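Local coordinates for protein serine racemase (Enterococcus faecalis, PDB 4ECL) that is an enzyme of the alanine racemase family, built from an N-terminal TIM barrel and a C-terminal domain rich in beta strands, and assembles as a dimer, at residues A64-G69 and G85-S90; T51-E54 and S60-V63; P307-I312 and A318-D323. All coordinates share one frame; numbering follows the deposited sequence.

Contacts 2, 1 and 3 follow one another along the chain in that order, each closing before the next opens. Contacts 1 and 2 both belong to the N-terminal TIM barrel, with centres about 17 Å apart; strand 60-63 of contact 2 leads through A64 and T65 into helix 66-74 of contact 1, and V63 packs against E68 and G69. Contact 3 lies in the C-terminal domain, in the hairpin of strands 304-309 and 317-320, with its centre about 43 Å from that of contact 1 and 39 Å from that of contact 2, across the chain's centre. Contacts 1 and 3 both touch the second subunit, so barrel and C-terminal domain alike contribute to the dimer.

Contact 1: A64-G69 and G85-S90; sequences ATIDEG and GYTSPS
A64 meets G85 through backbone alone: A64 O takes a weak, bent hydrogen bond from G85 N at 3.4 Å, linking the chain just past strand 60-63 to the chain just past strand 80-83. The amide of A64 is used inside its own segment, where A64 N donates to E68 OE1 at 2.7 Å, reaching this oxygen almost in line with its C-O bond. T65 N adds a weak bond to the same carboxylate oxygen. T65 is the N-cap of helix 66-74, and its hydroxyl accepts a nearly straight bond, E68 N to T65 OG1, of 3.2 Å; together T65 and E68 make a capping box. The box thus has one firm bond and one weak one, and G69 N bonds T65 O in the first turn. I66, next in line, reaches the loop in two ways. Its amide donates to a water, I66 N to the water oxygen at 2.7 Å, and the water passes a bond on to Y86 O at 2.8 Å. Its side chain is stretched out, with CG1 opposite the backbone N (chi1 -173°), which carries I66 CD1 to 3.8 Å from T87 CG2. That methyl also lies 3.9 Å from I66 CB, and the two side chains cross at about a right angle. The other branch of T87 is polar: OG1, beside its own backbone N at chi1 -64°, pairs with Q102 OE1. E68 OE2 is held by A39 N and by a salt bridge to R367 of the second subunit. The I66-T87 pair is covered by L95 of helix 92-97, and A64 and E68 rest against K38 of helix 38-42, so the start of helix 66-74 touches both helices.

Contact 2: T51-E54 and S60-V63; sequences TYLE and SFAV
In the TIM barrel, the beta-alpha-beta crossover from strand 32-36 through helix 46-55 to the parallel strand 60-63 packs helix on strand, and here F61 of the strand presses the edge of its ring against L53 and E54. L53 CB lies close to the ring plane, 3.7 Å from F61 CE1, so it meets the rim and not a face. One branch of the leucine follows along the same edge, L53 CD1 standing 3.9 Å from F61 CE1. F61 CG is set beside its own backbone N, opposite the carbonyl carbon (chi1 -59°), and this swings the ring off the strand toward the helix. L53 is buried, packed also on A35 of strand 32-36 and on L16 and V20 of helix 13-25. E54 contributes its backbone and CB; its carboxylate heads elsewhere, with E54 OE1 accepting from S78 N and bonded to S79 OG, which fastens the helix to the loop before strand 80-83. The far corner of the ring fits against the helix backbone, F61 CZ lying 3.9 Å from E54 N and 4.2 Å from E54 CB.

Contact 3: P307-I312 and A318-D323; sequences PIVGKI and AVDVTD
P307 and V309 reach across to D320 and A318 through two backbone hydrogen bonds. V309 N donates to A318 O at 2.7 Å with a nearly straight N-H (172°), and D320 N donates to P307 O at 2.9 Å. Between them I308 and V319 form an antiparallel non-hydrogen-bonded pair, where CA-H groups point at the same two carbonyls: V319 CA lies 3.3 Å from P307 O, and I308 CA lies 3.4 Å from A318 O. A water joins the segments beyond the last direct bond, accepting from A318 N and donating to V309 O and K311 O. This is the beta hairpin of strands 304-309 and 317-320, part of the mixed sheet of the C-terminal domain; the N-to-C directions of the pieces 307-309 and 318-320 differ by 129°, well short of strictly antiparallel. Apolar contacts lie on both faces. On one, I308 CG1 meets V319 CG1 at 4.0 Å, with V299 and I301 of strand 298-301 packed on V319. On the other, V309 CG2 presses on A318 CB at 3.5 Å, and I277 of strand 275-280 covers both residues. V309 has CG1 opposite its carbonyl carbon (chi1 -59°), which leaves that methyl against D320 CB. Just past strand 317-320, T322 N closes an Asx turn on D320 OD1 at 3.1 Å, on the anti side and out of the carboxylate plane; T322 OG1 adds a second bond through the syn lone pair. At the opposite end, K311 O is also bonded by R132 of the second subunit.

Contact 1: A64-G69 and G85-S90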
loop_
_atom_site.group_PDB
_atom_site.type_symbol
_atom_site.label_atom_id
_atom_site.label_comp_id
_atom_site.label_asym_id
_atom_site.label_seq_id
_atom_site.Cartn_x
_atom_site.Cartn_y
_atom_site.Cartn_z
ATOM N N ALA A 64 11.879 10.982 3.313
ATOM C CA ALA A 64 12.251 9.997 4.330
ATOM C C ALA A 64 13.593 9.335 4.052
ATOM O O ALA A 64 14.298 8.933 4.981
ATOM C CB ALA A 64 11.167 8.926 4.472
ATOM N N THR A 65 13.929 9.178 2.774
ATOM C CA THR A 65 15.082 8.368 2.398
ATOM C C THR A 65 15.879 9.019 1.288
ATOM O O THR A 65 15.357 9.850 0.557
ATOM C CB THR A 65 14.657 6.976 1.886
ATOM O OG1 THR A 65 14.094 7.107 0.576
ATOM C CG2 THR A 65 13.638 6.321 2.828
ATOM N N ILE A 66 17.146 8.629 1.161
ATOM C CA ILE A 66 18.006 9.133 0.095
ATOM C C ILE A 66 17.454 8.800 -1.299
ATOM O O ILE A 66 17.624 9.576 -2.241
ATOM C CB ILE A 66 19.450 8.594 0.218
ATOM C CG1 ILE A 66 20.358 9.269 -0.813
ATOM C CG2 ILE A 66 19.480 7.062 0.061
ATOM C CD1 ILE A 66 21.828 8.965 -0.623
ATOM N N ASP A 67 16.784 7.658 -1.433
ATOM C CA ASP A 67 16.227 7.277 -2.738
ATOM C C ASP A 67 15.078 8.194 -3.167
ATOM O O ASP A 67 14.918 8.496 -4.351
ATOM C CB ASP A 67 15.815 5.811 -2.742
ATOM C CG ASP A 67 16.977 4.896 -2.418
ATOM O OD1 ASP A 67 17.755 4.582 -3.340
ATOM O OD2 ASP A 67 17.133 4.536 -1.233
ATOM N N GLU A 68 14.284 8.639 -2.206
ATOM C CA GLU A 68 13.312 9.689 -2.479
ATOM C C GLU A 68 14.005 10.979 -2.894
ATOM O O GLU A 68 13.599 11.617 -3.859
ATOM C CB GLU A 68 12.424 9.922 -1.267
ATOM C CG GLU A 68 11.439 8.791 -1.062
ATOM C CD GLU A 68 10.618 8.978 0.183
ATOM O OE1 GLU A 68 11.035 9.783 1.036
ATOM O OE2 GLU A 68 9.561 8.328 0.311
ATOM N N GLY A 69 15.057 11.351 -2.172
ATOM C CA GLY A 69 15.813 12.556 -2.483
ATOM C C GLY A 69 16.436 12.543 -3.874
ATOM O O GLY A 69 16.367 13.530 -4.613
ATOM N N GLY A 85 15.513 10.561 7.681
ATOM C CA GLY A 85 15.890 9.313 8.324
ATOM C C GLY A 85 17.311 8.862 8.030
ATOM O O GLY A 85 18.098 9.592 7.424
ATOM N N TYR A 86 17.639 7.648 8.460
ATOM C CA TYR A 86 18.980 7.109 8.284
ATOM C C TYR A 86 19.365 7.034 6.814
ATOM O O TYR A 86 18.539 6.705 5.978
ATOM C CB TYR A 86 19.045 5.713 8.911
ATOM C CG TYR A 86 20.249 4.878 8.526
ATOM C CD1 TYR A 86 20.210 4.034 7.422
ATOM C CD2 TYR A 86 21.413 4.905 9.290
ATOM C CE1 TYR A 86 21.302 3.254 7.078
ATOM C CE2 TYR A 86 22.514 4.126 8.952
ATOM C CZ TYR A 86 22.449 3.301 7.845
ATOM O OH TYR A 86 23.534 2.522 7.499
ATOM N N THR A 87 20.618 7.345 6.501
ATOM C CA THR A 87 21.165 7.007 5.193
ATOM C C THR A 87 22.481 6.284 5.399
ATOM O O THR A 87 23.363 6.804 6.073
ATOM C CB THR A 87 21.432 8.249 4.343
ATOM O OG1 THR A 87 20.194 8.907 4.056
ATOM C CG2 THR A 87 22.119 7.878 3.033
ATOM N N SER A 88 22.609 5.085 4.835
ATOM C CA SER A 88 23.860 4.335 4.904
ATOM C C SER A 88 25.059 5.194 4.512
ATOM O O SER A 88 25.088 5.769 3.434
ATOM C CB SER A 88 23.803 3.093 4.005
ATOM O OG SER A 88 24.998 2.330 4.142
ATOM N N PRO A 89 26.061 5.278 5.392
ATOM C CA PRO A 89 27.246 6.078 5.072
ATOM C C PRO A 89 27.945 5.596 3.806
ATOM O O PRO A 89 28.726 6.339 3.211
ATOM C CB PRO A 89 28.142 5.872 6.296
ATOM C CG PRO A 89 27.177 5.631 7.412
ATOM C CD PRO A 89 26.089 4.786 6.779
ATOM N N SER A 90 27.651 4.369 3.390
ATOM C CA SER A 90 28.255 3.814 2.189
ATOM C C SER A 90 27.749 4.540 0.957
ATOM O O SER A 90 28.282 4.365 -0.138
ATOM C CB SER A 90 27.961 2.315 2.071
ATOM O OG SER A 90 26.579 2.073 1.863
HETATM O O HOH W 1 18.085 7.222 3.310
#

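Contact 2: T51-E54 and S60-V63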
loop_
_atom_site.group_PDB
_atom_site.type_symbol
_atom_site.label_atom_id
_atom_site.label_comp_id
_atom_site.label_asym_id
_atom_site.label_seq_id
_atom_site.Cartn_x
_atom_site.Cartn_y
_atom_site.Cartn_z
ATOM N N THR A 51 7.196 19.025 -8.181
ATOM C CA THR A 51 7.494 19.936 -9.289
ATOM C C THR A 51 6.592 21.180 -9.228
ATOM O O THR A 51 7.048 22.309 -9.453
ATOM C CB THR A 51 7.363 19.247 -10.659
ATOM O OG1 THR A 51 6.050 18.704 -10.786
ATOM C CG2 THR A 51 8.380 18.120 -10.792
ATOM N N TYR A 52 5.318 20.976 -8.896
ATOM C CA TYR A 52 4.392 22.099 -8.784
ATOM C C TYR A 52 4.747 23.000 -7.589
ATOM O O TYR A 52 4.707 24.231 -7.693
ATOM C CB TYR A 52 2.933 21.621 -8.695
ATOM C CG TYR A 52 1.927 22.753 -8.774
ATOM C CD1 TYR A 52 1.616 23.340 -9.994
ATOM C CD2 TYR A 52 1.301 23.249 -7.629
ATOM C CE1 TYR A 52 0.708 24.375 -10.077
ATOM C CE2 TYR A 52 0.387 24.291 -7.706
ATOM C CZ TYR A 52 0.098 24.847 -8.933
ATOM O OH TYR A 52 -0.806 25.880 -9.036
ATOM N N LEU A 53 5.097 22.387 -6.462
ATOM C CA LEU A 53 5.498 23.149 -5.282
ATOM C C LEU A 53 6.687 24.048 -5.577
ATOM O O LEU A 53 6.696 25.224 -5.197
ATOM C CB LEU A 53 5.828 22.223 -4.119
ATOM C CG LEU A 53 4.616 21.521 -3.511
ATOM C CD1 LEU A 53 5.032 20.612 -2.348
ATOM C CD2 LEU A 53 3.563 22.545 -3.091
ATOM N N GLU A 54 7.696 23.494 -6.243
ATOM C CA GLU A 54 8.845 24.297 -6.646
ATOM C C GLU A 54 8.427 25.380 -7.642
ATOM O O GLU A 54 8.958 26.493 -7.628
ATOM C CB GLU A 54 9.954 23.422 -7.230
ATOM C CG GLU A 54 11.230 24.190 -7.531
ATOM C CD GLU A 54 12.440 23.276 -7.701
ATOM O OE1 GLU A 54 13.203 23.105 -6.727
ATOM O OE2 GLU A 54 12.635 22.740 -8.809
ATOM N N SER A 60 12.158 24.427 -0.206
ATOM C CA SER A 60 12.679 23.487 0.783
ATOM C C SER A 60 11.792 22.242 0.901
ATOM O O SER A 60 10.575 22.352 1.088
ATOM C CB SER A 60 12.792 24.184 2.140
ATOM O OG SER A 60 13.568 23.427 3.046
ATOM N N PHE A 61 12.404 21.061 0.800
ATOM C CA PHE A 61 11.670 19.786 0.838
ATOM C C PHE A 61 12.292 18.786 1.821
ATOM O O PHE A 61 13.509 18.771 2.021
ATOM C CB PHE A 61 11.588 19.160 -0.570
ATOM C CG PHE A 61 10.910 20.046 -1.570
ATOM C CD1 PHE A 61 9.534 20.045 -1.689
ATOM C CD2 PHE A 61 11.647 20.932 -2.339
ATOM C CE1 PHE A 61 8.905 20.898 -2.577
ATOM C CE2 PHE A 61 11.029 21.788 -3.228
ATOM C CZ PHE A 61 9.654 21.769 -3.350
ATOM N N ALA A 62 11.439 17.962 2.428
ATOM C CA ALA A 62 11.869 16.880 3.309
ATOM C C ALA A 62 11.400 15.538 2.736
ATOM O O ALA A 62 10.253 15.413 2.305
ATOM C CB ALA A 62 11.285 17.078 4.687
ATOM N N VAL A 63 12.284 14.540 2.734
ATOM C CA VAL A 63 11.921 13.191 2.309
ATOM C C VAL A 63 12.355 12.218 3.384
ATOM O O VAL A 63 13.120 12.585 4.275
ATOM C CB VAL A 63 12.630 12.800 1.013
ATOM C CG1 VAL A 63 11.991 13.503 -0.171
ATOM C CG2 VAL A 63 14.104 13.138 1.108
#

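Contact 3: P307-I312 and A318-D323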
loop_
_atom_site.group_PDB
_atom_site.type_symbol
_atom_site.label_atom_id
_atom_site.label_comp_id
_atom_site.label_asym_id
_atom_site.label_seq_id
_atom_site.Cartn_x
_atom_site.Cartn_y
_atom_site.Cartn_z
ATOM N N PRO A 307 -23.740 2.751 -0.940
ATOM C CA PRO A 307 -23.041 1.968 0.085
ATOM C C PRO A 307 -22.281 0.798 -0.534
ATOM O O PRO A 307 -22.754 0.176 -1.484
ATOM C CB PRO A 307 -24.175 1.442 0.970
ATOM C CG PRO A 307 -25.348 2.322 0.675
ATOM C CD PRO A 307 -25.197 2.751 -0.745
ATOM N N ILE A 308 -21.097 0.521 -0.011
ATOM C CA ILE A 308 -20.335 -0.625 -0.462
ATOM C C ILE A 308 -21.038 -1.899 -0.002
ATOM O O ILE A 308 -21.438 -2.015 1.158
ATOM C CB ILE A 308 -18.911 -0.580 0.080
ATOM C CG1 ILE A 308 -18.231 0.718 -0.370
ATOM C CG2 ILE A 308 -18.140 -1.807 -0.380
ATOM C CD1 ILE A 308 -16.908 0.985 0.312
ATOM N N VAL A 309 -21.211 -2.846 -0.919
ATOM C CA VAL A 309 -21.894 -4.093 -0.594
ATOM C C VAL A 309 -20.931 -5.281 -0.680
ATOM O O VAL A 309 -20.139 -5.390 -1.621
ATOM C CB VAL A 309 -23.138 -4.309 -1.484
ATOM C CG1 VAL A 309 -24.114 -3.159 -1.299
ATOM C CG2 VAL A 309 -22.746 -4.410 -2.938
ATOM N N GLY A 310 -20.978 -6.142 0.333
ATOM C CA GLY A 310 -20.116 -7.308 0.395
ATOM C C GLY A 310 -18.686 -6.941 0.749
ATOM O O GLY A 310 -18.391 -5.788 1.077
ATOM N N LYS A 311 -17.794 -7.921 0.672
ATOM C CA LYS A 311 -16.387 -7.697 0.991
ATOM C C LYS A 311 -15.689 -6.977 -0.156
ATOM O O LYS A 311 -16.078 -7.119 -1.327
ATOM C CB LYS A 311 -15.684 -9.023 1.269
ATOM C CG LYS A 311 -16.452 -9.948 2.199
ATOM C CD LYS A 311 -16.631 -9.318 3.578
ATOM C CE LYS A 311 -15.311 -9.240 4.348
ATOM N NZ LYS A 311 -15.479 -8.727 5.746
ATOM N N ILE A 312 -14.674 -6.191 0.188
ATOM C CA ILE A 312 -13.834 -5.538 -0.803
ATOM C C ILE A 312 -12.784 -6.522 -1.291
ATOM O O ILE A 312 -12.131 -7.175 -0.494
ATOM C CB ILE A 312 -13.150 -4.293 -0.221
ATOM C CG1 ILE A 312 -14.209 -3.268 0.202
ATOM C CG2 ILE A 312 -12.187 -3.694 -1.238
ATOM C CD1 ILE A 312 -13.643 -1.983 0.782
ATOM N N ALA A 318 -18.085 -3.698 -4.928
ATOM C CA ALA A 318 -19.449 -3.502 -5.387
ATOM C C ALA A 318 -20.193 -2.450 -4.558
ATOM O O ALA A 318 -20.056 -2.397 -3.334
ATOM C CB ALA A 318 -20.198 -4.823 -5.354
ATOM N N VAL A 319 -20.986 -1.616 -5.221
ATOM C CA VAL A 319 -21.802 -0.642 -4.500
ATOM C C VAL A 319 -23.259 -0.706 -4.913
ATOM O O VAL A 319 -23.602 -1.186 -6.001
ATOM C CB VAL A 319 -21.285 0.793 -4.658
ATOM C CG1 VAL A 319 -19.894 0.938 -4.020
ATOM C CG2 VAL A 319 -21.258 1.183 -6.112
ATOM N N ASP A 320 -24.119 -0.213 -4.031
ATOM C CA ASP A 320 -25.561 -0.300 -4.214
ATOM C C ASP A 320 -26.068 0.950 -4.919
ATOM O O ASP A 320 -25.995 2.041 -4.369
ATOM C CB ASP A 320 -26.205 -0.410 -2.837
ATOM C CG ASP A 320 -27.636 -0.866 -2.893
ATOM O OD1 ASP A 320 -28.259 -0.783 -3.974
ATOM O OD2 ASP A 320 -28.139 -1.305 -1.839
ATOM N N VAL A 321 -26.579 0.803 -6.135
ATOM C CA VAL A 321 -27.102 1.959 -6.870
ATOM C C VAL A 321 -28.602 1.853 -7.128
ATOM O O VAL A 321 -29.131 2.495 -8.039
ATOM C CB VAL A 321 -26.330 2.213 -8.187
ATOM C CG1 VAL A 321 -24.894 2.640 -7.876
ATOM C CG2 VAL A 321 -26.339 0.978 -9.067
ATOM N N THR A 322 -29.275 1.054 -6.302
ATOM C CA THR A 322 -30.714 0.837 -6.415
ATOM C C THR A 322 -31.505 2.150 -6.488
ATOM O O THR A 322 -32.507 2.242 -7.200
ATOM C CB THR A 322 -31.246 -0.030 -5.249
ATOM O OG1 THR A 322 -30.457 -1.220 -5.130
ATOM C CG2 THR A 322 -32.707 -0.425 -5.487
ATOM N N ASP A 323 -31.042 3.170 -5.772
ATOM C CA ASP A 323 -31.751 4.446 -5.734
ATOM C C ASP A 323 -31.035 5.556 -6.508
ATOM O O ASP A 323 -31.215 6.737 -6.210
ATOM C CB ASP A 323 -31.970 4.898 -4.285
ATOM C CG ASP A 323 -32.618 3.828 -3.427
ATOM O OD1 ASP A 323 -33.286 2.937 -3.982
ATOM O OD2 ASP A 323 -32.455 3.875 -2.189
HETATM O O HOH W 2 -17.895 -5.422 -2.694
#